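Local coordinates for protein soluble lytic murein transglycosylase (Escherichia coli, PDB 1QSA) that cleaves the glycosidic bonds between N-acetylmuramic acid and N-acetylglucosamine in peptidoglycan, working from chain ends and leaving a 1,6-anhydro bond on the muramic acid, at residues R77-L82 against A93-K98; A104-Y109 against N137-L142; A452-F457 against Y470-A475; K464-S469 against I529-L534. All coordinates share one frame; numbering follows the deposited sequence. Where two conformers were deposited one is given.

Contact 1: residues R77-L82 against A93-K98; sequences RFVNEL and AFSPEK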
loop_
_atom_site.group_PDB
_atom_site.type_symbol
_atom_site.label_atom_id
_atom_site.label_comp_id
_atom_site.label_asym_id
_atom_site.label_seq_id
_atom_site.Cartn_x
_atom_site.Cartn_y
_atom_site.Cartn_z
ATOM N N ARG A 77 -8.689 -22.411 7.166
ATOM C CA ARG A 77 -7.566 -23.332 7.336
ATOM C C ARG A 77 -8.051 -24.788 7.480
ATOM O O ARG A 77 -7.491 -25.708 6.862
ATOM C CB ARG A 77 -6.736 -22.934 8.554
ATOM C CG ARG A 77 -5.531 -23.830 8.800
ATOM C CD ARG A 77 -4.696 -23.315 9.971
ATOM N NE ARG A 77 -3.611 -24.237 10.299
ATOM C CZ ARG A 77 -2.666 -24.000 11.211
ATOM N NH1 ARG A 77 -2.667 -22.867 11.907
ATOM N NH2 ARG A 77 -1.721 -24.910 11.439
ATOM N N PHE A 78 -9.134 -24.990 8.228
ATOM C CA PHE A 78 -9.643 -26.346 8.410
ATOM C C PHE A 78 -10.333 -26.849 7.143
ATOM O O PHE A 78 -10.344 -28.051 6.868
ATOM C CB PHE A 78 -10.555 -26.465 9.620
ATOM C CG PHE A 78 -10.743 -27.882 10.066
ATOM C CD1 PHE A 78 -9.638 -28.660 10.419
ATOM C CD2 PHE A 78 -12.015 -28.451 10.110
ATOM C CE1 PHE A 78 -9.803 -30.002 10.819
ATOM C CE2 PHE A 78 -12.185 -29.786 10.506
ATOM C CZ PHE A 78 -11.073 -30.552 10.858
ATOM N N VAL A 79 -10.924 -25.936 6.372
ATOM C CA VAL A 79 -11.530 -26.332 5.097
ATOM C C VAL A 79 -10.412 -26.913 4.237
ATOM O O VAL A 79 -10.569 -27.972 3.621
ATOM C CB VAL A 79 -12.184 -25.130 4.385
ATOM C CG1 VAL A 79 -12.310 -25.395 2.872
ATOM C CG2 VAL A 79 -13.570 -24.895 4.954
ATOM N N ASN A 80 -9.257 -26.255 4.243
ATOM C CA ASN A 80 -8.118 -26.739 3.465
ATOM C C ASN A 80 -7.622 -28.101 4.010
ATOM O O ASN A 80 -7.200 -28.969 3.235
ATOM C CB ASN A 80 -7.005 -25.682 3.421
ATOM C CG ASN A 80 -7.426 -24.438 2.656
ATOM O OD1 ASN A 80 -8.316 -24.499 1.820
ATOM N ND2 ASN A 80 -6.811 -23.299 2.961
ATOM N N GLU A 81 -7.696 -28.301 5.327
ATOM C CA GLU A 81 -7.283 -29.577 5.927
ATOM C C GLU A 81 -8.233 -30.694 5.496
ATOM O O GLU A 81 -7.793 -31.783 5.125
ATOM C CB GLU A 81 -7.224 -29.477 7.462
ATOM C CG GLU A 81 -7.103 -30.823 8.224
ATOM C CD GLU A 81 -5.928 -31.706 7.778
ATOM O OE1 GLU A 81 -4.937 -31.196 7.205
ATOM O OE2 GLU A 81 -5.999 -32.929 8.018
ATOM N N LEU A 82 -9.537 -30.417 5.514
ATOM C CA LEU A 82 -10.519 -31.417 5.096
ATOM C C LEU A 82 -10.309 -31.740 3.614
ATOM O O LEU A 82 -10.451 -32.888 3.204
ATOM C CB LEU A 82 -11.949 -30.945 5.393
ATOM C CG LEU A 82 -12.258 -30.877 6.897
ATOM C CD1 LEU A 82 -13.582 -30.176 7.108
ATOM C CD2 LEU A 82 -12.282 -32.272 7.519
ATOM N N ALA A 93 -19.979 -30.139 5.299
ATOM C CA ALA A 93 -20.710 -30.233 6.555
ATOM C C ALA A 93 -20.108 -29.223 7.531
ATOM O O ALA A 93 -20.820 -28.579 8.301
ATOM C CB ALA A 93 -20.612 -31.663 7.123
ATOM N N PHE A 94 -18.796 -29.041 7.433
ATOM C CA PHE A 94 -18.075 -28.115 8.300
ATOM C C PHE A 94 -18.242 -26.662 7.836
ATOM O O PHE A 94 -18.357 -25.738 8.662
ATOM C CB PHE A 94 -16.584 -28.496 8.351
ATOM C CG PHE A 94 -15.729 -27.481 9.068
ATOM C CD1 PHE A 94 -15.725 -27.416 10.468
ATOM C CD2 PHE A 94 -14.976 -26.552 8.346
ATOM C CE1 PHE A 94 -14.983 -26.430 11.137
ATOM C CE2 PHE A 94 -14.230 -25.563 9.005
ATOM C CZ PHE A 94 -14.236 -25.503 10.402
ATOM N N SER A 95 -18.273 -26.472 6.517
ATOM C CA SER A 95 -18.410 -25.147 5.911
ATOM C C SER A 95 -19.486 -25.186 4.819
ATOM O O SER A 95 -19.175 -25.197 3.629
ATOM C CB SER A 95 -17.061 -24.707 5.309
ATOM O OG SER A 95 -17.150 -23.421 4.704
ATOM N N PRO A 96 -20.775 -25.197 5.213
ATOM C CA PRO A 96 -21.857 -25.233 4.221
ATOM C C PRO A 96 -21.899 -23.997 3.321
ATOM O O PRO A 96 -22.388 -24.073 2.196
ATOM C CB PRO A 96 -23.125 -25.379 5.075
ATOM C CG PRO A 96 -22.714 -24.922 6.443
ATOM C CD PRO A 96 -21.294 -25.390 6.577
ATOM N N GLU A 97 -21.394 -22.871 3.828
ATOM C CA GLU A 97 -21.343 -21.618 3.071
ATOM C C GLU A 97 -19.931 -21.388 2.530
ATOM O O GLU A 97 -18.956 -21.890 3.081
ATOM C CB GLU A 97 -21.720 -20.421 3.949
ATOM C CG GLU A 97 -23.065 -20.523 4.658
ATOM C CD GLU A 97 -24.196 -20.962 3.748
ATOM O OE1 GLU A 97 -24.271 -20.482 2.593
ATOM O OE2 GLU A 97 -25.017 -21.797 4.198
ATOM N N LYS A 98 -19.840 -20.602 1.462
ATOM C CA LYS A 98 -18.565 -20.270 0.821
ATOM C C LYS A 98 -17.591 -19.692 1.866
ATOM O O LYS A 98 -17.947 -18.773 2.608
ATOM C CB LYS A 98 -18.845 -19.236 -0.276
ATOM C CG LYS A 98 -17.656 -18.736 -1.062
ATOM C CD LYS A 98 -18.102 -17.536 -1.899
ATOM C CE LYS A 98 -17.010 -17.044 -2.826
ATOM N NZ LYS A 98 -17.449 -15.846 -3.620
#
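A T-shaped aromatic pair, Phe-78 against Phe-94, joins helix 69-84 to the end of the next helix, 88-94, in the all-helical superhelix. The ring centroids lie 5.0 Å apart with planes at 77°, and the roles are clear: the edge of Phe-78 meets the face of Phe-94. The atom that makes the approach is CD2 of Phe-78, which stands 3.6 Å above the plane of the Phe-94 ring and over its centre. CB of Phe-78 follows the same ring, 3.8 Å from Phe-94 CE2. On Phe-94, CG is anti to the backbone N (chi1 172°), on the side of the carbonyl carbon. Two aliphatic residues of helix 69-84 also meet Phe-94. Leu-82, one turn on from Phe-78, brings CD1 to 3.7 Å from Phe-94 CB, its side chain crossing that of Phe-94 at about a right angle; Val-79 places CG2 at the ring edge, 4.0 Å from Phe-94 CD2. This is helix-to-helix packing between consecutive members of the superhelix, with helix 55-64 adding Val-58 to both phenylalanines. Val-79 also marks the place where the second helix ends: its CG2 lies 3.5 Å from CB of Ser-95, the first residue to leave helical geometry. The hydroxyl of Ser-95 turns to its own loop, where OG donates to Glu-97 O at 2.9 Å, nearly along the C=O axis, and so ties the side chain to the loop just beyond the helix end.

Contact 2: residues A104-Y109 against N137-L142; sequences AQCNYY and NACDKL
Cys-106 and Cys-139 are covalently joined, their SG atoms 2.0 Å apart, and the other side chains are disposed around this link. The C-S-S-C torsion of -92° is close to the relaxed right-angled value, with left-handed sign, so the bridge gives no sign of strain there. Beside it, CB of Cys-106 rests 4.0 Å from CB of Ala-138. Asn-107 and Lys-141 cross at about a right angle: the amide approaches from helix 102-114, while the lysine chain runs straight as far as CE and bends at its last torsion (chi4 -66°). That bend brings NZ to 2.8 Å from Asn-107 OD1, almost in line with the amide C=O. The same NZ donates to Ala-138 O at 2.9 Å, in the carbonyl plane on a lone pair, so the ammonium spans its own helix and the neighbouring one. The two helices, 102-114 and 138-148, belong to the alpha-superhelix; their short segments run nearly parallel, at 27° and 8.3 Å at closest approach, and the disulfide fastens them where the backbones come nearest. An alanine in place of Lys-141 would probably leave Asn-107 OD1 without its charged partner and the amide less firmly held, although ND2 would still reach Asn-80. Tyr-110 adds a cation-pi partner for the lysine. Farther along the helices, Leu-142 packs one turn on from Ala-138, its CD2 lying 3.8 Å from Tyr-109 CB and 3.9 Å from Cys-106 O.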
loop_
_atom_site.group_PDB
_atom_site.type_symbol
_atom_site.label_atom_id
_atom_site.label_comp_id
_atom_site.label_asym_id
_atom_site.label_seq_id
_atom_site.Cartn_x
_atom_site.Cartn_y
_atom_site.Cartn_z
ATOM N N ALA A 104 -9.482 -21.696 0.218
ATOM C CA ALA A 104 -10.616 -22.428 0.798
ATOM C C ALA A 104 -11.804 -22.444 -0.178
ATOM O O ALA A 104 -12.530 -23.439 -0.253
ATOM C CB ALA A 104 -11.037 -21.813 2.144
ATOM N N GLN A 105 -11.999 -21.363 -0.937
ATOM C CA GLN A 105 -13.104 -21.306 -1.903
ATOM C C GLN A 105 -12.874 -22.312 -3.029
ATOM O O GLN A 105 -13.816 -22.977 -3.473
ATOM C CB GLN A 105 -13.260 -19.891 -2.453
ATOM C CG GLN A 105 -13.797 -18.915 -1.402
ATOM C CD GLN A 105 -13.655 -17.465 -1.824
ATOM O OE1 GLN A 105 -13.270 -17.168 -2.957
ATOM N NE2 GLN A 105 -13.987 -16.553 -0.916
ATOM N N CYS A 106 -11.622 -22.425 -3.476
ATOM C CA CYS A 106 -11.261 -23.388 -4.520
ATOM C C CYS A 106 -11.648 -24.788 -4.034
ATOM O O CYS A 106 -12.235 -25.582 -4.764
ATOM C CB CYS A 106 -9.759 -23.387 -4.774
ATOM S SG CYS A 106 -9.049 -21.846 -5.444
ATOM N N ASN A 107 -11.326 -25.081 -2.782
ATOM C CA ASN A 107 -11.633 -26.390 -2.221
ATOM C C ASN A 107 -13.129 -26.614 -1.986
ATOM O O ASN A 107 -13.642 -27.723 -2.180
ATOM C CB ASN A 107 -10.819 -26.609 -0.942
ATOM C CG ASN A 107 -9.359 -26.913 -1.242
ATOM O OD1 ASN A 107 -9.053 -27.672 -2.169
ATOM N ND2 ASN A 107 -8.456 -26.350 -0.454
ATOM N N TYR A 108 -13.828 -25.543 -1.616
ATOM C CA TYR A 108 -15.271 -25.587 -1.380
ATOM C C TYR A 108 -15.990 -25.971 -2.676
ATOM O O TYR A 108 -16.863 -26.854 -2.679
ATOM C CB TYR A 108 -15.742 -24.212 -0.898
ATOM C CG TYR A 108 -17.243 -24.046 -0.761
ATOM C CD1 TYR A 108 -17.904 -24.425 0.418
ATOM C CD2 TYR A 108 -18.003 -23.470 -1.786
ATOM C CE1 TYR A 108 -19.282 -24.227 0.575
ATOM C CE2 TYR A 108 -19.389 -23.268 -1.639
ATOM C CZ TYR A 108 -20.016 -23.644 -0.454
ATOM O OH TYR A 108 -21.368 -23.399 -0.295
ATOM N N TYR A 109 -15.643 -25.300 -3.776
ATOM C CA TYR A 109 -16.280 -25.624 -5.051
ATOM C C TYR A 109 -15.891 -26.986 -5.593
ATOM O O TYR A 109 -16.722 -27.660 -6.193
ATOM C CB TYR A 109 -16.092 -24.497 -6.059
ATOM C CG TYR A 109 -16.910 -23.310 -5.636
ATOM C CD1 TYR A 109 -18.307 -23.394 -5.606
ATOM C CD2 TYR A 109 -16.308 -22.134 -5.198
ATOM C CE1 TYR A 109 -19.076 -22.347 -5.154
ATOM C CE2 TYR A 109 -17.082 -21.065 -4.731
ATOM C CZ TYR A 109 -18.463 -21.186 -4.719
ATOM O OH TYR A 109 -19.244 -20.146 -4.286
ATOM N N ASN A 137 -2.873 -23.087 -5.925
ATOM C CA ASN A 137 -2.662 -24.376 -6.584
ATOM C C ASN A 137 -3.909 -25.243 -6.385
ATOM O O ASN A 137 -4.242 -26.058 -7.245
ATOM C CB ASN A 137 -1.407 -25.062 -6.018
ATOM C CG ASN A 137 -1.142 -26.424 -6.642
ATOM O OD1 ASN A 137 -1.085 -27.421 -5.940
ATOM N ND2 ASN A 137 -0.975 -26.470 -7.961
ATOM N N ALA A 138 -4.624 -25.018 -5.278
ATOM C CA ALA A 138 -5.857 -25.760 -4.968
ATOM C C ALA A 138 -6.937 -25.619 -6.054
ATOM O O ALA A 138 -7.800 -26.484 -6.201
ATOM C CB ALA A 138 -6.421 -25.305 -3.615
ATOM N N CYS A 139 -6.924 -24.501 -6.778
ATOM C CA CYS A 139 -7.909 -24.274 -7.831
ATOM C C CYS A 139 -7.635 -25.056 -9.103
ATOM O O CYS A 139 -8.538 -25.223 -9.930
ATOM C CB CYS A 139 -8.028 -22.772 -8.162
ATOM S SG CYS A 139 -9.496 -21.955 -7.430
ATOM N N ASP A 140 -6.407 -25.545 -9.268
ATOM C CA ASP A 140 -6.078 -26.279 -10.492
ATOM C C ASP A 140 -6.992 -27.479 -10.744
ATOM O O ASP A 140 -7.527 -27.635 -11.855
ATOM C CB ASP A 140 -4.600 -26.688 -10.495
ATOM C CG ASP A 140 -3.661 -25.480 -10.595
ATOM O OD1 ASP A 140 -4.108 -24.381 -11.005
ATOM O OD2 ASP A 140 -2.467 -25.636 -10.276
ATOM N N LYS A 141 -7.226 -28.286 -9.715
ATOM C CA LYS A 141 -8.098 -29.457 -9.869
ATOM C C LYS A 141 -9.544 -29.042 -10.217
ATOM O O LYS A 141 -10.241 -29.732 -10.974
ATOM C CB LYS A 141 -8.055 -30.329 -8.604
ATOM C CG LYS A 141 -8.474 -29.621 -7.307
ATOM C CD LYS A 141 -8.288 -30.570 -6.105
ATOM C CE LYS A 141 -8.712 -29.917 -4.794
ATOM N NZ LYS A 141 -7.823 -28.767 -4.451
ATOM N N LEU A 142 -9.971 -27.901 -9.684
ATOM C CA LEU A 142 -11.310 -27.372 -9.934
ATOM C C LEU A 142 -11.438 -26.882 -11.378
ATOM O O LEU A 142 -12.419 -27.187 -12.048
ATOM C CB LEU A 142 -11.639 -26.221 -8.967
ATOM C CG LEU A 142 -12.974 -25.499 -9.223
ATOM C CD1 LEU A 142 -14.193 -26.435 -9.042
ATOM C CD2 LEU A 142 -13.075 -24.286 -8.294
#

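Contact 3: residues A452-F457 against Y470-A475; sequences AYNDLF and YAMAIA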
loop_
_atom_site.group_PDB
_atom_site.type_symbol
_atom_site.label_atom_id
_atom_site.label_comp_id
_atom_site.label_asym_id
_atom_site.label_seq_id
_atom_site.Cartn_x
_atom_site.Cartn_y
_atom_site.Cartn_z
ATOM N N ALA A 452 4.634 9.485 20.283
ATOM C CA ALA A 452 5.130 8.135 20.534
ATOM C C ALA A 452 6.642 8.023 20.739
ATOM O O ALA A 452 7.426 8.673 20.032
ATOM C CB ALA A 452 4.693 7.240 19.403
ATOM N N TYR A 453 7.045 7.232 21.737
ATOM C CA TYR A 453 8.447 6.988 22.064
ATOM C C TYR A 453 9.186 8.320 22.207
ATOM O O TYR A 453 10.335 8.451 21.801
ATOM C CB TYR A 453 9.092 6.124 20.951
ATOM C CG TYR A 453 8.340 4.841 20.687
ATOM C CD1 TYR A 453 8.547 3.720 21.498
ATOM C CD2 TYR A 453 7.400 4.755 19.656
ATOM C CE1 TYR A 453 7.834 2.543 21.292
ATOM C CE2 TYR A 453 6.678 3.583 19.440
ATOM C CZ TYR A 453 6.907 2.480 20.271
ATOM O OH TYR A 453 6.204 1.317 20.086
ATOM N N ASN A 454 8.520 9.296 22.829
ATOM C CA ASN A 454 9.079 10.634 22.972
ATOM C C ASN A 454 10.493 10.684 23.545
ATOM O O ASN A 454 11.385 11.319 22.962
ATOM C CB ASN A 454 8.118 11.524 23.773
ATOM C CG ASN A 454 8.532 12.979 23.760
ATOM O OD1 ASN A 454 8.461 13.644 22.729
ATOM N ND2 ASN A 454 8.991 13.474 24.902
ATOM N N ASP A 455 10.702 10.020 24.680
ATOM C CA ASP A 455 12.019 9.990 25.323
ATOM C C ASP A 455 13.101 9.393 24.425
ATOM O O ASP A 455 14.205 9.926 24.357
ATOM C CB ASP A 455 11.969 9.213 26.641
ATOM C CG ASP A 455 11.122 9.904 27.700
ATOM O OD1 ASP A 455 10.964 11.142 27.629
ATOM O OD2 ASP A 455 10.610 9.198 28.600
ATOM N N LEU A 456 12.777 8.320 23.708
ATOM C CA LEU A 456 13.757 7.707 22.820
ATOM C C LEU A 456 14.113 8.632 21.661
ATOM O O LEU A 456 15.286 8.766 21.322
ATOM C CB LEU A 456 13.269 6.358 22.288
ATOM C CG LEU A 456 13.295 5.201 23.298
ATOM C CD1 LEU A 456 12.554 3.994 22.738
ATOM C CD2 LEU A 456 14.746 4.851 23.624
ATOM N N PHE A 457 13.113 9.247 21.035
ATOM C CA PHE A 457 13.404 10.164 19.929
ATOM C C PHE A 457 14.217 11.364 20.397
ATOM O O PHE A 457 15.130 11.796 19.700
ATOM C CB PHE A 457 12.131 10.609 19.194
ATOM C CG PHE A 457 11.616 9.587 18.211
ATOM C CD1 PHE A 457 12.264 9.394 16.983
ATOM C CD2 PHE A 457 10.509 8.810 18.515
ATOM C CE1 PHE A 457 11.804 8.426 16.064
ATOM C CE2 PHE A 457 10.043 7.850 17.619
ATOM C CZ PHE A 457 10.693 7.658 16.388
ATOM N N TYR A 470 10.970 15.936 13.282
ATOM C CA TYR A 470 11.186 15.406 11.948
ATOM C C TYR A 470 11.366 13.885 11.968
ATOM O O TYR A 470 10.775 13.184 11.137
ATOM C CB TYR A 470 12.375 16.110 11.291
ATOM C CG TYR A 470 12.686 15.584 9.920
ATOM C CD1 TYR A 470 11.690 15.518 8.934
ATOM C CD2 TYR A 470 13.961 15.097 9.613
ATOM C CE1 TYR A 470 11.957 14.968 7.672
ATOM C CE2 TYR A 470 14.238 14.552 8.362
ATOM C CZ TYR A 470 13.234 14.489 7.400
ATOM O OH TYR A 470 13.511 13.917 6.174
ATOM N N ALA A 471 12.191 13.380 12.889
ATOM C CA ALA A 471 12.392 11.924 13.018
ATOM C C ALA A 471 11.052 11.250 13.330
ATOM O O ALA A 471 10.725 10.189 12.786
ATOM C CB ALA A 471 13.397 11.616 14.110
ATOM N N MET A 472 10.256 11.891 14.180
ATOM C CA MET A 472 8.939 11.378 14.528
ATOM C C MET A 472 7.984 11.366 13.333
ATOM O O MET A 472 7.237 10.403 13.161
ATOM C CB MET A 472 8.361 12.155 15.713
ATOM C CG MET A 472 9.140 11.856 16.985
ATOM S SD MET A 472 8.661 12.826 18.415
ATOM C CE MET A 472 7.201 11.922 18.987
ATOM N N ALA A 473 8.039 12.401 12.495
ATOM C CA ALA A 473 7.200 12.480 11.295
ATOM C C ALA A 473 7.536 11.318 10.360
ATOM O O ALA A 473 6.642 10.715 9.768
ATOM C CB ALA A 473 7.425 13.808 10.565
ATOM N N ILE A 474 8.829 11.056 10.184
ATOM C CA ILE A 474 9.281 9.962 9.313
ATOM C C ILE A 474 8.751 8.623 9.839
ATOM O O ILE A 474 8.185 7.819 9.084
ATOM C CB ILE A 474 10.840 9.960 9.199
ATOM C CG1 ILE A 474 11.310 11.161 8.349
ATOM C CG2 ILE A 474 11.360 8.620 8.614
ATOM C CD1 ILE A 474 11.184 10.958 6.821
ATOM N N ALA A 475 8.900 8.389 11.142
ATOM C CA ALA A 475 8.409 7.141 11.737
ATOM C C ALA A 475 6.888 6.995 11.596
ATOM O O ALA A 475 6.379 5.916 11.272
ATOM C CB ALA A 475 8.818 7.071 13.202
#
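Phe-457 reaches from the first turn of helix 454-461 to helix 468-479, and its atoms can be followed outward one by one. CB lies 3.9 Å from Met-472 CG, with SD a little farther off. At the ring root, CG of Phe-457 lies 3.6 Å from Met-472 CG, the shortest approach of the pair. One rim then runs along the alanine side of the opposing helix: CD1 is 3.8 Å from Ala-471 CB, and CE1 comes near the backbone carbonyl of the same residue. At the far end CZ meets the methyl of Ala-475, 3.7 Å from its CB and one helical turn beyond Ala-471.

One face of the ring is met by Met-472. Its CG sits over that face, 22° off the ring normal, a CH-pi contact displaced toward the rim. The sulfur is more oblique, with SD 39° off the normal, a looser Met-aromatic contact. A bend at the last torsion (chi3 81°) then carries CE to 3.4 Å from Ala-452 O, so the thioether spans from the phenyl ring to the loop before helix 454-461. An alanine at Phe-457 would probably open a gap between the two helices, leaving the methyls of Ala-471 and Ala-475 without their ring and the Met-472 chain freer to turn.

Both helices belong to the SLT domain, of the lysozyme clan, and helix 468-479 carries the predicted active-site Glu-478. Helices and loops both surround the contact: Phe-457 also touches Ile-527 of helix 523-540, Met-472 reaches Met-602 in a loop, and on other sides of helix 468-479 Tyr-470 and Ile-474 pack against helices 545-554 and 582-601.

Contact 4: residues K464-S469 against I529-L534; sequences KEIPQS and IGTSYL. With SO4 (sulfate ion), chain L.
Ile-466 packs closely against helix 523-540, whereas Lys-464, two residues earlier, meets the same helix partly through water. On the tight side, CG1 of Ile-466 lies between the backbone N and the carbonyl carbon (chi1 49°). Its CD1 comes 3.5 Å from Thr-531 O and 4.0 Å from Leu-534 CD2, while CG2 lies 4.0 Å from Leu-534 O; both branches thus rest on the helix.

The looser side is polar. Lys-464 crosses Thr-531 at about a right angle, with CE 3.6 Å from Thr-531 OG1, and a water accepts from its NZ at 2.7 Å. That water also lies 2.8 Å from Ser-532 OG and bonds weakly to Thr-531 OG1. Each polar end has a further partner: NZ reaches Tyr-460 O, Thr-531 OG1 reaches Ile-527 O, and Ser-532 OG reaches Asn-528 O.

Beyond Pro-467, the N-cap residue, Gln-468 N donates to O1 of a sulfate, probably taken up from the crystallisation liquor, at 2.7 Å with an N-H...O angle of 159°. An anion at the N-terminus of a helix is a familiar arrangement; this helix, 468-479, carries the predicted catalytic Glu-478 near its other end, as in the lysozyme-like fold.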
loop_
_atom_site.group_PDB
_atom_site.type_symbol
_atom_site.label_atom_id
_atom_site.label_comp_id
_atom_site.label_asym_id
_atom_site.label_seq_id
_atom_site.Cartn_x
_atom_site.Cartn_y
_atom_site.Cartn_z
ATOM N N LYS A 464 22.225 15.005 17.132
ATOM C CA LYS A 464 22.132 15.067 15.673
ATOM C C LYS A 464 21.512 16.389 15.241
ATOM O O LYS A 464 21.013 17.135 16.074
ATOM C CB LYS A 464 21.282 13.900 15.162
ATOM C CG LYS A 464 21.841 12.541 15.557
ATOM C CD LYS A 464 20.985 11.422 14.999
ATOM C CE LYS A 464 21.622 10.052 15.226
ATOM N NZ LYS A 464 21.725 9.686 16.679
ATOM N N GLU A 465 21.585 16.706 13.952
ATOM C CA GLU A 465 20.986 17.937 13.452
ATOM C C GLU A 465 19.512 17.771 13.066
ATOM O O GLU A 465 18.756 18.738 13.068
ATOM C CB GLU A 465 21.782 18.455 12.255
ATOM C CG GLU A 465 23.267 18.662 12.563
ATOM C CD GLU A 465 24.088 18.864 11.313
ATOM O OE1 GLU A 465 24.291 17.883 10.570
ATOM O OE2 GLU A 465 24.522 20.015 11.056
ATOM N N ILE A 466 19.104 16.552 12.716
ATOM C CA ILE A 466 17.697 16.307 12.390
ATOM C C ILE A 466 16.836 16.637 13.612
ATOM O O ILE A 466 17.184 16.272 14.743
ATOM C CB ILE A 466 17.417 14.808 11.984
ATOM C CG1 ILE A 466 18.027 13.827 13.001
ATOM C CG2 ILE A 466 17.902 14.547 10.550
ATOM C CD1 ILE A 466 17.491 12.392 12.847
ATOM N N PRO A 467 15.764 17.423 13.423
ATOM C CA PRO A 467 14.891 17.767 14.555
ATOM C C PRO A 467 14.157 16.527 15.090
ATOM O O PRO A 467 13.851 15.598 14.336
ATOM C CB PRO A 467 13.886 18.735 13.928
ATOM C CG PRO A 467 14.645 19.363 12.813
ATOM C CD PRO A 467 15.397 18.181 12.218
ATOM N N GLN A 468 13.878 16.505 16.389
ATOM C CA GLN A 468 13.131 15.381 16.975
ATOM C C GLN A 468 11.779 15.215 16.261
ATOM O O GLN A 468 11.391 14.105 15.910
ATOM C CB GLN A 468 12.887 15.605 18.464
ATOM C CG GLN A 468 12.243 14.387 19.138
ATOM C CD GLN A 468 11.801 14.674 20.557
ATOM O OE1 GLN A 468 12.420 15.475 21.255
ATOM N NE2 GLN A 468 10.727 14.024 20.991
ATOM N N SER A 469 11.083 16.326 16.029
ATOM C CA SER A 469 9.783 16.318 15.358
ATOM C C SER A 469 9.869 15.672 13.974
ATOM O O SER A 469 8.971 14.931 13.564
ATOM C CB SER A 469 9.248 17.755 15.236
ATOM O OG SER A 469 10.074 18.544 14.381
ATOM N N ILE A 529 19.243 3.142 14.789
ATOM C CA ILE A 529 19.722 2.967 13.422
ATOM C C ILE A 529 19.008 3.863 12.410
ATOM O O ILE A 529 19.637 4.417 11.498
ATOM C CB ILE A 529 19.636 1.478 13.013
ATOM C CG1 ILE A 529 20.561 0.668 13.925
ATOM C CG2 ILE A 529 20.037 1.282 11.531
ATOM C CD1 ILE A 529 20.471 -0.845 13.761
ATOM N N GLY A 530 17.711 4.063 12.623
ATOM C CA GLY A 530 16.929 4.889 11.717
ATOM C C GLY A 530 17.282 6.357 11.812
ATOM O O GLY A 530 17.437 7.029 10.781
ATOM N N THR A 531 17.418 6.884 13.029
ATOM C CA THR A 531 17.805 8.301 13.176
ATOM C C THR A 531 19.214 8.524 12.612
ATOM O O THR A 531 19.526 9.589 12.097
ATOM C CB THR A 531 17.766 8.814 14.641
ATOM O OG1 THR A 531 18.620 8.020 15.481
ATOM C CG2 THR A 531 16.332 8.836 15.177
ATOM N N SER A 532 20.063 7.511 12.718
ATOM C CA SER A 532 21.413 7.594 12.168
ATOM C C SER A 532 21.369 7.709 10.634
ATOM O O SER A 532 21.959 8.630 10.071
ATOM C CB SER A 532 22.272 6.407 12.602
ATOM O OG SER A 532 22.638 6.549 13.964
ATOM N N TYR A 533 20.596 6.851 9.965
ATOM C CA TYR A 533 20.523 6.944 8.501
ATOM C C TYR A 533 19.856 8.255 8.074
ATOM O O TYR A 533 20.306 8.920 7.131
ATOM C CB TYR A 533 19.777 5.752 7.903
ATOM C CG TYR A 533 19.879 5.720 6.385
ATOM C CD1 TYR A 533 21.115 5.528 5.758
ATOM C CD2 TYR A 533 18.768 5.991 5.586
ATOM C CE1 TYR A 533 21.241 5.622 4.362
ATOM C CE2 TYR A 533 18.887 6.086 4.185
ATOM C CZ TYR A 533 20.121 5.908 3.590
ATOM O OH TYR A 533 20.253 6.081 2.222
ATOM N N LEU A 534 18.801 8.644 8.791
ATOM C CA LEU A 534 18.087 9.884 8.474
ATOM C C LEU A 534 19.026 11.083 8.615
ATOM O O LEU A 534 19.053 11.965 7.751
ATOM C CB LEU A 534 16.867 10.023 9.387
ATOM C CG LEU A 534 15.896 11.174 9.068
ATOM C CD1 LEU A 534 15.330 11.033 7.653
ATOM C CD2 LEU A 534 14.783 11.204 10.107
HETATM S S SO4 L . 15.221 19.651 18.231
HETATM O O1 SO4 L . 15.175 18.182 18.126
HETATM O O2 SO4 L . 13.929 20.225 17.819
HETATM O O3 SO4 L . 15.498 20.039 19.625
HETATM O O4 SO4 L . 16.282 20.183 17.355
HETATM O O HOH W 1 21.588 6.950 16.549
#

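The four contacts form two distant pairs. Contacts 1 and 2, with centres 12 Å apart, follow one another in the alpha-superhelix and touch through Asn-80 OD1 and Asn-107 ND2 at 2.9 Å, and through Pro-96 O and Tyr-108 OH at 2.8 Å. Contacts 3 and 4 lie 9 Å apart, centre to centre, and share helix 468-479, a weak bond from Gln-468 NE2 to Asn-454 OD1 linking them. The predicted active-site Glu-478 lies close to this second pair: its side chain is about 6 Å from that of Ala-475 and about 8 Å from that of Leu-534. Nearest atoms of contacts 1 and 3 are about 27 Å apart; contacts 2 and 3 lie on opposite sides of the chain's centre.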